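Local coordinates for protein lipolytic enzyme, g-d-s-l (Clostridium thermocellum, PDB 2W1W) that contains a beta-sandwich module of the family 6 carbohydrate-binding type, here with a bound calcium ion, as part of a lipolytic protein of the GDSL family, at residues Y7-A12 and G28-N33; M70-N75 and N108-T113; W94-I99 and V123-V128. All coordinates share one frame; numbering follows the deposited sequence.

Contact 1: Y7-A12 and G28-N33. With CA (calcium ion), chain C.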
ATOM      1  N   TYR A   7      -7.485   0.973  -5.924  1.00 11.01           N
ATOM      2  CA  TYR A   7      -6.906  -0.343  -6.191  1.00 10.43           C
ATOM      3  C   TYR A   7      -7.090  -1.146  -4.919  1.00 10.43           C
ATOM      4  O   TYR A   7      -6.426  -0.932  -3.912  1.00 10.93           O
ATOM      5  CB  TYR A   7      -5.441  -0.192  -6.628  1.00 10.86           C
ATOM      6  CG  TYR A   7      -5.369   0.456  -7.980  1.00 10.91           C
ATOM      7  CD1 TYR A   7      -5.448  -0.305  -9.137  1.00 11.81           C
ATOM      8  CD2 TYR A   7      -5.323   1.836  -8.109  1.00 12.48           C
ATOM      9  CE1 TYR A   7      -5.437   0.274 -10.378  1.00 12.32           C
ATOM     10  CE2 TYR A   7      -5.328   2.427  -9.341  1.00 14.60           C
ATOM     11  CZ  TYR A   7      -5.378   1.661 -10.471  1.00 13.35           C
ATOM     12  OH  TYR A   7      -5.382   2.273 -11.718  1.00 16.17           O
ATOM     13  N   GLN A   8      -8.049  -2.055  -4.968  1.00 11.63           N
ATOM     14  CA  GLN A   8      -8.518  -2.771  -3.771  1.00 11.93           C
ATOM     15  C   GLN A   8      -7.568  -3.901  -3.384  1.00 12.10           C
ATOM     16  O   GLN A   8      -6.987  -4.541  -4.223  1.00 11.40           O
ATOM     17  CB  GLN A   8      -9.930  -3.350  -4.008  1.00 13.53           C
ATOM     18  CG  GLN A   8     -10.964  -2.380  -4.615  1.00 18.02           C
ATOM     19  CD  GLN A   8     -11.472  -1.394  -3.639  1.00 23.07           C
ATOM     20  OE1 GLN A   8     -11.294  -1.549  -2.423  1.00 24.96           O
ATOM     21  NE2 GLN A   8     -12.130  -0.334  -4.163  1.00 27.49           N
ATOM     22  N   ALA A   9      -7.492  -4.169  -2.092  1.00 11.99           N
ATOM     23  CA  ALA A   9      -6.709  -5.293  -1.566  1.00 13.16           C
ATOM     24  C   ALA A   9      -7.044  -6.587  -2.254  1.00 12.76           C
ATOM     25  O   ALA A   9      -6.175  -7.375  -2.577  1.00 13.39           O
ATOM     26  CB  ALA A   9      -6.892  -5.450  -0.033  1.00 14.93           C
ATOM     27  N   GLU A  10      -8.332  -6.784  -2.459  1.00 12.95           N
ATOM     28  CA  GLU A  10      -8.840  -8.050  -3.047  1.00 12.73           C
ATOM     29  C   GLU A  10      -8.303  -8.333  -4.448  1.00 12.48           C
ATOM     30  O   GLU A  10      -8.331  -9.485  -4.916  1.00 14.40           O
ATOM     31  CB  GLU A  10     -10.391  -8.149  -2.977  1.00 13.80           C
ATOM     32  CG  GLU A  10     -11.181  -6.966  -3.553  1.00 14.47           C
ATOM     33  CD  GLU A  10     -11.549  -5.924  -2.479  1.00 16.84           C
ATOM     34  OE1 GLU A  10     -10.758  -5.787  -1.500  1.00 16.50           O
ATOM     35  OE2 GLU A  10     -12.604  -5.249  -2.605  1.00 18.67           O
ATOM     36  N   ASP A  11      -7.790  -7.288  -5.081  1.00 12.18           N
ATOM     37  CA  ASP A  11      -7.288  -7.347  -6.448  1.00 12.43           C
ATOM     38  C   ASP A  11      -5.782  -7.300  -6.542  1.00 12.67           C
ATOM     39  O   ASP A  11      -5.219  -7.324  -7.621  1.00 15.44           O
ATOM     40  CB  ASP A  11      -7.858  -6.169  -7.277  1.00 12.26           C
ATOM     41  CG  ASP A  11      -9.342  -6.237  -7.464  1.00 12.91           C
ATOM     42  OD1 ASP A  11      -9.889  -7.346  -7.691  1.00 17.10           O
ATOM     43  OD2 ASP A  11      -9.980  -5.173  -7.396  1.00 14.93           O
ATOM     44  N   ALA A  12      -5.140  -7.243  -5.388  1.00 13.22           N
ATOM     45  CA  ALA A  12      -3.689  -7.155  -5.298  1.00 13.73           C
ATOM     46  C   ALA A  12      -2.991  -8.470  -5.666  1.00 12.60           C
ATOM     47  O   ALA A  12      -3.561  -9.538  -5.596  1.00 14.68           O
ATOM     48  CB  ALA A  12      -3.259  -6.704  -3.887  1.00 14.78           C
ATOM     49  N   GLY A  28     -14.061  -2.323   0.893  1.00 18.76           N
ATOM     50  CA  GLY A  28     -14.186  -3.434  -0.016  1.00 18.91           C
ATOM     51  C   GLY A  28     -14.342  -4.713   0.787  1.00 20.25           C
ATOM     52  O   GLY A  28     -14.875  -4.746   1.912  1.00 20.20           O
ATOM     53  N   SER A  29     -13.802  -5.766   0.225  1.00 19.78           N
ATOM     54  CA  SER A  29     -14.003  -7.103   0.819  1.00 19.51           C
ATOM     55  C   SER A  29     -12.906  -7.612   1.736  1.00 19.13           C
ATOM     56  O   SER A  29     -13.060  -8.603   2.445  1.00 19.93           O
ATOM     57  CB  SER A  29     -14.227  -8.077  -0.296  1.00 20.12           C
ATOM     58  OG  SER A  29     -13.035  -8.271  -0.993  1.00 18.61           O
ATOM     59  N   CYS A  30     -11.776  -6.927   1.755  1.00 16.72           N
ATOM     60  CA  CYS A  30     -10.688  -7.376   2.587  1.00 15.45           C
ATOM     61  C   CYS A  30      -9.595  -6.310   2.648  1.00 13.90           C
ATOM     62  O   CYS A  30      -9.671  -5.247   2.015  1.00 15.07           O
ATOM     63  CB  CYS A  30     -10.112  -8.676   2.034  1.00 15.72           C
ATOM     64  SG  CYS A  30      -9.148  -8.501   0.531  1.00 16.08           S
ATOM     65  N   TYR A  31      -8.609  -6.646   3.437  1.00 14.63           N
ATOM     66  CA  TYR A  31      -7.311  -5.969   3.496  1.00 13.47           C
ATOM     67  C   TYR A  31      -6.210  -6.987   3.390  1.00 13.98           C
ATOM     68  O   TYR A  31      -6.483  -8.188   3.422  1.00 15.42           O
ATOM     69  CB  TYR A  31      -7.182  -5.114   4.782  1.00 14.53           C
ATOM     70  CG  TYR A  31      -7.260  -5.912   6.067  1.00 13.24           C
ATOM     71  CD1 TYR A  31      -6.148  -6.480   6.627  1.00 14.41           C
ATOM     72  CD2 TYR A  31      -8.484  -6.107   6.691  1.00 16.08           C
ATOM     73  CE1 TYR A  31      -6.240  -7.235   7.817  1.00 15.60           C
ATOM     74  CE2 TYR A  31      -8.587  -6.822   7.862  1.00 16.01           C
ATOM     75  CZ  TYR A  31      -7.468  -7.394   8.414  1.00 16.96           C
ATOM     76  OH  TYR A  31      -7.593  -8.124   9.579  1.00 19.39           O
ATOM     77  N   VAL A  32      -4.985  -6.509   3.272  1.00 12.71           N
ATOM     78  CA  VAL A  32      -3.781  -7.338   3.212  0.50 13.42           C
ATOM     79  C   VAL A  32      -2.986  -7.244   4.503  1.00 14.27           C
ATOM     80  O   VAL A  32      -2.780  -6.155   5.033  1.00 14.91           O
ATOM     81  CB  VAL A  32      -2.832  -6.902   2.073  0.50 13.01           C
ATOM     82  CG1 VAL A  32      -1.585  -7.823   2.031  0.50 12.29           C
ATOM     83  CG2 VAL A  32      -3.573  -6.831   0.715  0.50 13.32           C
ATOM     84  N   ASN A  33      -2.532  -8.417   4.959  1.00 16.20           N
ATOM     85  CA  ASN A  33      -1.674  -8.591   6.121  0.75 16.62           C
ATOM     86  C   ASN A  33      -0.335  -9.197   5.752  1.00 18.20           C
ATOM     87  O   ASN A  33      -0.295 -10.198   5.059  1.00 19.06           O
ATOM     88  CB  ASN A  33      -2.389  -9.498   7.087  0.75 17.07           C
ATOM     89  CG  ASN A  33      -1.510  -9.899   8.255  0.75 16.15           C
ATOM     90  OD1 ASN A  33      -0.667 -10.827   8.181  0.75 21.27           O
ATOM     91  ND2 ASN A  33      -1.680  -9.199   9.317  0.75 18.22           N
TER
HETATM   92 CA    CA C1132      -9.873  -3.156   1.322  1.00 24.56          CA
HETATM   93  O   HOH W   1     -10.131  -2.978  -0.808  1.00 21.22           O
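Glu10 reaches across to Ser29 with its carboxylate, and the backbone N of Ser29 donates to OE2 over 3.1 Å. The N-H comes from above the carboxylate plane, 50° out of it, instead of meeting the group head-on; a second, weak bond runs from the same N to OE1. The Glu10 chain is bent to make this approach, with CG lodged between the backbone N and the carbonyl carbon (chi1 53°) and a further bend at chi2. Ser29 OG lies alongside the bent chain, 3.3 Å from Glu10 CB. All this takes place beside the calcium site of a family 6 carbohydrate-binding module, a beta-sandwich, where the short 3-10 turn after strand 4-8 faces the loop leading into strand 31-33. Cys30 O binds the calcium ion at 2.2 Å, with Thr27 and Asp124 as the other protein ligands. A metal-bound water donates to Gln8 OE1 and Glu10 OE1 and accepts from Ala9 N, which makes these residues a second shell. Beside these polar contacts, Ala9 CB points toward the 28-33 segment and packs against Cys30 SG at 3.8 Å and Val32 CG2 at 3.7 Å.

Contact 2: M70-N75 and N108-T113; sequences MRITVN and NVIRAT
Asn108 and Asn75 meet at one end of an antiparallel strand pair in the five-stranded sheet of the beta-sandwich, where strand 70-74 runs beside strand 106-114 with 164° between their directions. The amide of Asn108 is turned 38° against that of Asn75, and its ND2 is held by the backbone oxygens of Asn104 and Val46. Val109 follows with its carbonyl oxygen accepting from Asn75 N, an almost straight bond with 170° at the hydrogen. At Ile110 the pairing with Val74 is non-hydrogen-bonded, and the side chains meet on the buried face: Ile110 CG1 lies 4.3 Å from Val74 CG2. Leu103, from the opposing sheet, packs against both residues. Arg111 forms a hydrogen-bonded pair with Thr73, N and O of each joined to O and N of the other at 2.9 Å. Its side chain leaves the backbone with CG anti to N, then bends at chi3 and leads away from Thr73; beyond this pair its guanidinium makes a salt bridge with Glu43 and a cation-pi contact with Tyr41. Ala112, opposite Ile72, returns to the buried face. Its CB is touched by two longer chains, Met70 CE at 3.7 Å and Ile72 CD1 at 3.8 Å, so that a small residue is covered by its neighbours' ends. Thr113 completes the series as a hydrogen-bonded pair with Arg71. Its hydroxyl lies on the same face as that of Thr73, and one water spans the gap between them, 2.7 Å from both Thr113 OG1 and Thr73 OG1. The same water donates to Arg71 O over 2.8 Å.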
ATOM      1  N   MET A  70       7.834   0.799   4.616  1.00 10.57           N
ATOM      2  CA  MET A  70       7.858   0.000   3.401  1.00 10.76           C
ATOM      3  C   MET A  70       8.593   0.706   2.273  1.00 10.59           C
ATOM      4  O   MET A  70       8.573   1.903   2.127  1.00 11.05           O
ATOM      5  CB  MET A  70       6.451  -0.381   2.957  1.00 10.77           C
ATOM      6  CG  MET A  70       5.694  -1.200   3.978  1.00 11.13           C
ATOM      7  SD  MET A  70       4.342  -2.151   3.278  1.00 11.67           S
ATOM      8  CE  MET A  70       3.094  -0.873   3.013  1.00 13.12           C
ATOM      9  N   ARG A  71       9.212  -0.126   1.461  1.00 10.24           N
ATOM     10  CA  ARG A  71       9.846   0.264   0.198  1.00 11.31           C
ATOM     11  C   ARG A  71       8.777   0.360  -0.878  1.00 11.29           C
ATOM     12  O   ARG A  71       7.997  -0.565  -1.066  1.00 11.48           O
ATOM     13  CB  ARG A  71      10.890  -0.786  -0.207  1.00 11.98           C
ATOM     14  CG  ARG A  71      11.458  -0.595  -1.604  1.00 13.22           C
ATOM     15  CD  ARG A  71      12.267  -1.843  -2.040  1.00 15.07           C
ATOM     16  NE  ARG A  71      13.414  -2.013  -1.180  1.00 17.46           N
ATOM     17  CZ  ARG A  71      14.025  -3.157  -0.888  1.00 24.60           C
ATOM     18  NH1 ARG A  71      13.621  -4.323  -1.377  1.00 27.90           N
ATOM     19  NH2 ARG A  71      15.080  -3.114  -0.094  1.00 26.89           N
ATOM     20  N   ILE A  72       8.737   1.498  -1.556  1.00  9.87           N
ATOM     21  CA  ILE A  72       7.800   1.689  -2.656  1.00 10.19           C
ATOM     22  C   ILE A  72       8.586   1.661  -3.966  1.00 10.76           C
ATOM     23  O   ILE A  72       9.492   2.430  -4.180  1.00 11.22           O
ATOM     24  CB  ILE A  72       6.976   3.005  -2.543  1.00  9.75           C
ATOM     25  CG1 ILE A  72       6.391   3.189  -1.122  1.00 10.66           C
ATOM     26  CG2 ILE A  72       5.908   3.041  -3.651  1.00 10.12           C
ATOM     27  CD1 ILE A  72       5.433   2.097  -0.688  1.00 11.47           C
ATOM     28  N   THR A  73       8.192   0.722  -4.802  1.00 10.18           N
ATOM     29  CA  THR A  73       8.787   0.476  -6.118  1.00 11.09           C
ATOM     30  C   THR A  73       7.745   0.753  -7.191  1.00 11.42           C
ATOM     31  O   THR A  73       6.581   0.365  -7.075  1.00 12.96           O
ATOM     32  CB  THR A  73       9.306  -0.975  -6.231  1.00 11.55           C
ATOM     33  OG1 THR A  73      10.110  -1.318  -5.083  1.00 13.65           O
ATOM     34  CG2 THR A  73      10.119  -1.155  -7.517  1.00 13.78           C
ATOM     35  N   VAL A  74       8.184   1.474  -8.210  1.00 12.13           N
ATOM     36  CA  VAL A  74       7.346   1.802  -9.357  1.00 12.93           C
ATOM     37  C   VAL A  74       8.114   1.447 -10.609  1.00 12.66           C
ATOM     38  O   VAL A  74       9.207   1.964 -10.846  1.00 13.50           O
ATOM     39  CB  VAL A  74       6.971   3.309  -9.392  1.00 13.02           C
ATOM     40  CG1 VAL A  74       6.135   3.613 -10.664  1.00 14.25           C
ATOM     41  CG2 VAL A  74       6.206   3.740  -8.152  1.00 12.83           C
ATOM     42  N   ASN A  75       7.573   0.497 -11.329  1.00 12.90           N
ATOM     43  CA  ASN A  75       8.167   0.003 -12.580  1.00 13.92           C
ATOM     44  C   ASN A  75       9.598  -0.453 -12.369  1.00 14.48           C
ATOM     45  O   ASN A  75      10.470  -0.267 -13.220  1.00 15.56           O
ATOM     46  CB  ASN A  75       8.124   1.087 -13.675  1.00 14.27           C
ATOM     47  CG  ASN A  75       6.708   1.538 -14.007  1.00 14.75           C
ATOM     48  OD1 ASN A  75       6.417   2.758 -14.208  1.00 17.85           O
ATOM     49  ND2 ASN A  75       5.817   0.577 -14.037  1.00 13.45           N
ATOM     50  N   ASN A 108       1.598   0.682 -14.902  1.00 12.42           N
ATOM     51  CA  ASN A 108       2.650   0.907 -13.918  1.00 12.26           C
ATOM     52  C   ASN A 108       2.526  -0.089 -12.816  1.00 11.75           C
ATOM     53  O   ASN A 108       1.449  -0.242 -12.214  1.00 12.71           O
ATOM     54  CB  ASN A 108       2.522   2.324 -13.328  1.00 12.57           C
ATOM     55  CG  ASN A 108       2.734   3.405 -14.378  1.00 12.32           C
ATOM     56  OD1 ASN A 108       3.827   3.917 -14.520  1.00 15.56           O
ATOM     57  ND2 ASN A 108       1.672   3.755 -15.092  1.00 15.32           N
ATOM     58  N   VAL A 109       3.621  -0.770 -12.529  1.00 11.39           N
ATOM     59  CA  VAL A 109       3.607  -1.784 -11.468  1.00 12.12           C
ATOM     60  C   VAL A 109       4.083  -1.115 -10.211  1.00 11.71           C
ATOM     61  O   VAL A 109       5.230  -0.648 -10.117  1.00 12.85           O
ATOM     62  CB  VAL A 109       4.512  -2.982 -11.809  1.00 12.65           C
ATOM     63  CG1 VAL A 109       4.474  -4.007 -10.682  1.00 15.20           C
ATOM     64  CG2 VAL A 109       4.143  -3.646 -13.197  1.00 14.85           C
ATOM     65  N   ILE A 110       3.166  -1.017  -9.264  1.00 10.60           N
ATOM     66  CA  ILE A 110       3.400  -0.333  -7.993  1.00 10.17           C
ATOM     67  C   ILE A 110       3.375  -1.323  -6.874  1.00 10.23           C
ATOM     68  O   ILE A 110       2.388  -1.996  -6.674  1.00 10.70           O
ATOM     69  CB  ILE A 110       2.390   0.793  -7.758  1.00  9.68           C
ATOM     70  CG1 ILE A 110       2.444   1.773  -8.952  1.00 12.38           C
ATOM     71  CG2 ILE A 110       2.750   1.548  -6.451  1.00 12.25           C
ATOM     72  CD1 ILE A 110       1.557   2.997  -8.816  1.00 14.45           C
ATOM     73  N   ARG A 111       4.507  -1.416  -6.174  1.00  9.94           N
ATOM     74  CA  ARG A 111       4.731  -2.440  -5.139  1.00 10.55           C
ATOM     75  C   ARG A 111       5.125  -1.758  -3.846  1.00  9.84           C
ATOM     76  O   ARG A 111       5.867  -0.789  -3.850  1.00 10.38           O
ATOM     77  CB  ARG A 111       5.832  -3.416  -5.560  1.00 11.77           C
ATOM     78  CG  ARG A 111       6.080  -4.532  -4.549  1.00 11.10           C
ATOM     79  CD  ARG A 111       7.289  -5.411  -4.909  1.00 12.39           C
ATOM     80  NE  ARG A 111       7.025  -6.194  -6.108  1.00 14.70           N
ATOM     81  CZ  ARG A 111       7.823  -7.136  -6.583  1.00 16.44           C
ATOM     82  NH1 ARG A 111       8.977  -7.404  -5.990  1.00 19.10           N
ATOM     83  NH2 ARG A 111       7.465  -7.806  -7.669  1.00 18.55           N
ATOM     84  N   ALA A 112       4.586  -2.276  -2.747  1.00  9.61           N
ATOM     85  CA  ALA A 112       4.986  -1.885  -1.362  1.00  9.45           C
ATOM     86  C   ALA A 112       5.505  -3.099  -0.638  1.00  9.78           C
ATOM     87  O   ALA A 112       4.749  -4.055  -0.413  1.00 10.09           O
ATOM     88  CB  ALA A 112       3.777  -1.297  -0.598  1.00 10.04           C
ATOM     89  N   THR A 113       6.790  -3.058  -0.273  1.00 10.17           N
ATOM     90  CA  THR A 113       7.516  -4.216   0.306  1.00 10.70           C
ATOM     91  C   THR A 113       7.925  -3.907   1.744  1.00 11.03           C
ATOM     92  O   THR A 113       8.496  -2.886   2.038  1.00 10.46           O
ATOM     93  CB  THR A 113       8.784  -4.523  -0.509  1.00 10.85           C
ATOM     94  OG1 THR A 113       8.441  -4.770  -1.897  1.00 11.61           O
ATOM     95  CG2 THR A 113       9.544  -5.731   0.051  1.00 12.10           C
TER
HETATM   96  O   HOH W   2       8.537  -2.353  -3.163  1.00 12.40           O

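Contact 3: W94-I99 and V123-V128. With CA (calcium ion), chain C.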
ATOM      1  N   TRP A  94      -7.976   2.957  11.123  1.00 13.46           N
ATOM      2  CA  TRP A  94      -7.362   3.101   9.797  1.00 13.26           C
ATOM      3  C   TRP A  94      -7.039   4.540   9.498  1.00 13.51           C
ATOM      4  O   TRP A  94      -7.848   5.440   9.731  1.00 15.19           O
ATOM      5  CB  TRP A  94      -8.325   2.546   8.731  1.00 13.15           C
ATOM      6  CG  TRP A  94      -8.721   1.119   8.985  1.00 13.94           C
ATOM      7  CD1 TRP A  94      -9.708   0.681   9.828  1.00 16.99           C
ATOM      8  CD2 TRP A  94      -8.144  -0.052   8.385  1.00 13.70           C
ATOM      9  NE1 TRP A  94      -9.768  -0.703   9.789  1.00 16.43           N
ATOM     10  CE2 TRP A  94      -8.807  -1.166   8.912  1.00 15.05           C
ATOM     11  CE3 TRP A  94      -7.105  -0.261   7.455  1.00 12.84           C
ATOM     12  CZ2 TRP A  94      -8.462  -2.464   8.541  1.00 15.10           C
ATOM     13  CZ3 TRP A  94      -6.778  -1.535   7.087  1.00 13.97           C
ATOM     14  CH2 TRP A  94      -7.441  -2.624   7.644  1.00 13.20           C
ATOM     15  N   ASN A  95      -5.852   4.740   8.978  1.00 12.18           N
ATOM     16  CA  ASN A  95      -5.401   6.061   8.572  1.00 12.40           C
ATOM     17  C   ASN A  95      -4.893   5.998   7.133  1.00 11.63           C
ATOM     18  O   ASN A  95      -4.899   4.959   6.508  1.00 11.65           O
ATOM     19  CB  ASN A  95      -4.267   6.508   9.462  1.00 13.02           C
ATOM     20  CG  ASN A  95      -4.707   6.882  10.841  1.00 16.50           C
ATOM     21  OD1 ASN A  95      -5.915   6.887  11.180  1.00 21.69           O
ATOM     22  ND2 ASN A  95      -3.718   7.244  11.665  1.00 17.35           N
ATOM     23  N   GLU A  96      -4.400   7.128   6.626  1.00 11.43           N
ATOM     24  CA  GLU A  96      -3.802   7.195   5.282  1.00 12.37           C
ATOM     25  C   GLU A  96      -2.360   7.671   5.390  1.00 11.06           C
ATOM     26  O   GLU A  96      -1.983   8.413   6.289  1.00 12.80           O
ATOM     27  CB  GLU A  96      -4.622   8.111   4.364  1.00 12.84           C
ATOM     28  CG  GLU A  96      -6.033   7.567   4.048  1.00 15.72           C
ATOM     29  CD  GLU A  96      -6.864   8.437   3.081  1.00 22.01           C
ATOM     30  OE1 GLU A  96      -6.599   9.628   2.987  1.00 24.90           O
ATOM     31  OE2 GLU A  96      -7.783   7.908   2.419  1.00 29.73           O
ATOM     32  N   ALA A  97      -1.558   7.200   4.448  1.00 10.67           N
ATOM     33  CA  ALA A  97      -0.185   7.682   4.208  1.00 10.35           C
ATOM     34  C   ALA A  97      -0.005   7.821   2.713  1.00 11.42           C
ATOM     35  O   ALA A  97      -0.469   6.978   1.960  1.00 11.95           O
ATOM     36  CB  ALA A  97       0.858   6.755   4.807  1.00 12.39           C
ATOM     37  N   GLY A  98       0.643   8.888   2.305  1.00 11.41           N
ATOM     38  CA  GLY A  98       0.750   9.194   0.887  1.00 11.81           C
ATOM     39  C   GLY A  98       2.074   9.729   0.455  1.00 12.05           C
ATOM     40  O   GLY A  98       2.788  10.362   1.210  1.00 13.57           O
ATOM     41  N   ILE A  99       2.364   9.472  -0.806  1.00 12.93           N
ATOM     42  CA  ILE A  99       3.500  10.068  -1.513  1.00 13.25           C
ATOM     43  C   ILE A  99       3.083  10.487  -2.913  1.00 12.68           C
ATOM     44  O   ILE A  99       1.986  10.223  -3.347  1.00 13.49           O
ATOM     45  CB  ILE A  99       4.716   9.132  -1.613  1.00 14.50           C
ATOM     46  CG1 ILE A  99       4.417   7.872  -2.418  1.00 16.24           C
ATOM     47  CG2 ILE A  99       5.265   8.794  -0.226  1.00 16.30           C
ATOM     48  CD1 ILE A  99       5.653   7.034  -2.683  1.00 19.17           C
ATOM     49  N   VAL A 123      -2.965  -3.278   5.023  1.00 10.07           N
ATOM     50  CA  VAL A 123      -3.265  -2.290   3.948  1.00 10.49           C
ATOM     51  C   VAL A 123      -4.618  -2.584   3.332  1.00 10.94           C
ATOM     52  O   VAL A 123      -4.900  -3.684   2.852  1.00 11.37           O
ATOM     53  CB  VAL A 123      -2.165  -2.287   2.848  1.00 10.03           C
ATOM     54  CG1 VAL A 123      -2.537  -1.354   1.673  1.00 10.98           C
ATOM     55  CG2 VAL A 123      -0.831  -1.883   3.398  1.00 11.40           C
ATOM     56  N   ASP A 124      -5.454  -1.563   3.382  1.00 11.62           N
ATOM     57  CA  ASP A 124      -6.832  -1.605   2.895  1.00 12.44           C
ATOM     58  C   ASP A 124      -6.900  -1.514   1.369  1.00 11.72           C
ATOM     59  O   ASP A 124      -7.607  -2.285   0.708  1.00 12.57           O
ATOM     60  CB  ASP A 124      -7.645  -0.473   3.534  1.00 12.37           C
ATOM     61  CG  ASP A 124      -9.131  -0.608   3.351  1.00 14.43           C
ATOM     62  OD1 ASP A 124      -9.637  -1.733   3.083  1.00 14.48           O
ATOM     63  OD2 ASP A 124      -9.792   0.461   3.448  1.00 16.49           O
ATOM     64  N   TYR A 125      -6.191  -0.518   0.848  1.00 11.00           N
ATOM     65  CA  TYR A 125      -6.161  -0.227  -0.586  1.00 10.72           C
ATOM     66  C   TYR A 125      -5.067   0.773  -0.872  1.00 10.47           C
ATOM     67  O   TYR A 125      -4.501   1.361   0.031  1.00 10.64           O
ATOM     68  CB  TYR A 125      -7.495   0.355  -1.079  1.00 11.47           C
ATOM     69  CG  TYR A 125      -7.985   1.636  -0.425  1.00 11.22           C
ATOM     70  CD1 TYR A 125      -7.295   2.831  -0.558  1.00 11.70           C
ATOM     71  CD2 TYR A 125      -9.190   1.668   0.249  1.00 12.26           C
ATOM     72  CE1 TYR A 125      -7.792   4.019  -0.046  1.00 11.42           C
ATOM     73  CE2 TYR A 125      -9.691   2.852   0.780  1.00 14.61           C
ATOM     74  CZ  TYR A 125      -8.967   4.024   0.649  1.00 12.35           C
ATOM     75  OH  TYR A 125      -9.425   5.213   1.180  1.00 16.83           O
ATOM     76  N   LEU A 126      -4.818   0.912  -2.164  1.00  9.72           N
ATOM     77  CA  LEU A 126      -4.051   2.005  -2.756  1.00 10.36           C
ATOM     78  C   LEU A 126      -5.007   2.867  -3.599  1.00 11.04           C
ATOM     79  O   LEU A 126      -5.725   2.377  -4.445  1.00 12.13           O
ATOM     80  CB  LEU A 126      -2.948   1.470  -3.649  1.00 10.99           C
ATOM     81  CG  LEU A 126      -2.247   2.446  -4.601  1.00 10.75           C
ATOM     82  CD1 LEU A 126      -1.474   3.528  -3.834  1.00 14.15           C
ATOM     83  CD2 LEU A 126      -1.331   1.693  -5.611  1.00 13.49           C
ATOM     84  N   LYS A 127      -5.011   4.154  -3.304  1.00 11.29           N
ATOM     85  CA  LYS A 127      -5.808   5.153  -4.015  1.00 12.67           C
ATOM     86  C   LYS A 127      -4.855   6.045  -4.817  1.00 12.46           C
ATOM     87  O   LYS A 127      -3.884   6.561  -4.291  1.00 12.52           O
ATOM     88  CB  LYS A 127      -6.572   5.977  -2.947  1.00 14.12           C
ATOM     89  CG  LYS A 127      -7.443   7.049  -3.456  1.00 18.90           C
ATOM     90  CD  LYS A 127      -8.027   7.809  -2.277  1.00 20.68           C
ATOM     91  CE  LYS A 127      -9.209   7.210  -1.699  1.00 22.54           C
ATOM     92  NZ  LYS A 127      -9.546   7.957  -0.368  1.00 22.87           N
ATOM     93  N   VAL A 128      -5.157   6.209  -6.104  1.00 13.10           N
ATOM     94  CA  VAL A 128      -4.320   6.998  -7.045  1.00 13.64           C
ATOM     95  C   VAL A 128      -5.186   8.068  -7.690  1.00 15.41           C
ATOM     96  O   VAL A 128      -6.267   7.797  -8.192  1.00 17.59           O
ATOM     97  CB  VAL A 128      -3.724   6.103  -8.144  1.00 13.05           C
ATOM     98  CG1 VAL A 128      -2.835   6.898  -9.084  1.00 14.97           C
ATOM     99  CG2 VAL A 128      -2.981   4.895  -7.486  1.00 13.83           C
TER
HETATM  100 CA    CA C1132      -9.873  -3.156   1.322  1.00 24.56          CA
HETATM  101  O   HOH W   1     -10.131  -2.978  -0.808  1.00 21.22           O
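The contact contributes Asp124 to the calcium site of this carbohydrate-binding module; in it Trp94 and Glu96 reach strand 122-129 without backbone hydrogen bonds between the two segments, strand 52-61 lying between them in the sheet. Asp124 binds the metal twice, through its backbone O at 2.5 Å and through OD1 at 2.3 Å. With CG anti to the backbone N (chi1 -167°), its carboxylate can turn to the ion while CB remains against the Trp94 indole, 3.8 Å from CZ3. The ring and carboxylate planes stand 48° apart. Arg59 forms a salt bridge to Asp124 OD2, and Trp94 NE1 is hydrogen-bonded to Ala24 O, which, with the edge-to-face contact to Tyr31, helps set how the indole is turned. Farther along, the extended Glu96 chain crosses over strand 52-61, and OE2 makes a long salt bridge to Lys127 NZ at 3.3 Å. The same NZ donates to Tyr125 OH over 3.2 Å, and Glu96 OE2 approaches the Tyr125 ring at its edge. Because Asp124 is shared between calcium and an arginine, its carboxylate is probably fully ionised, whereas the weak bond from Lys127 to exposed Glu96 suggests a more yielding, solvent-screened link.

How the contacts relate
From the N terminus, contact 1 is the first to close, joining the end of strand 4-8 to the start of strand 31-33 and closing a span of 15 intervening residues that includes strands 13-15 and 18-20. Contacts 2 and 3 follow it in series and cross each other: 70-75 and 94-99 come first, then 108-113 and 123-128 in the same order. Contact 2 lies in the five-stranded sheet and contact 3 spans the four-stranded one; they meet in the core, where Ile72 packs on Ile99 and Ile110 on Leu126. Contacts 1 and 3 share the calcium ion and its water, and strand 122-129 runs beside strand 4-8. Contact 2 lies apart from contact 1, their nearest atoms about 7 Å distant.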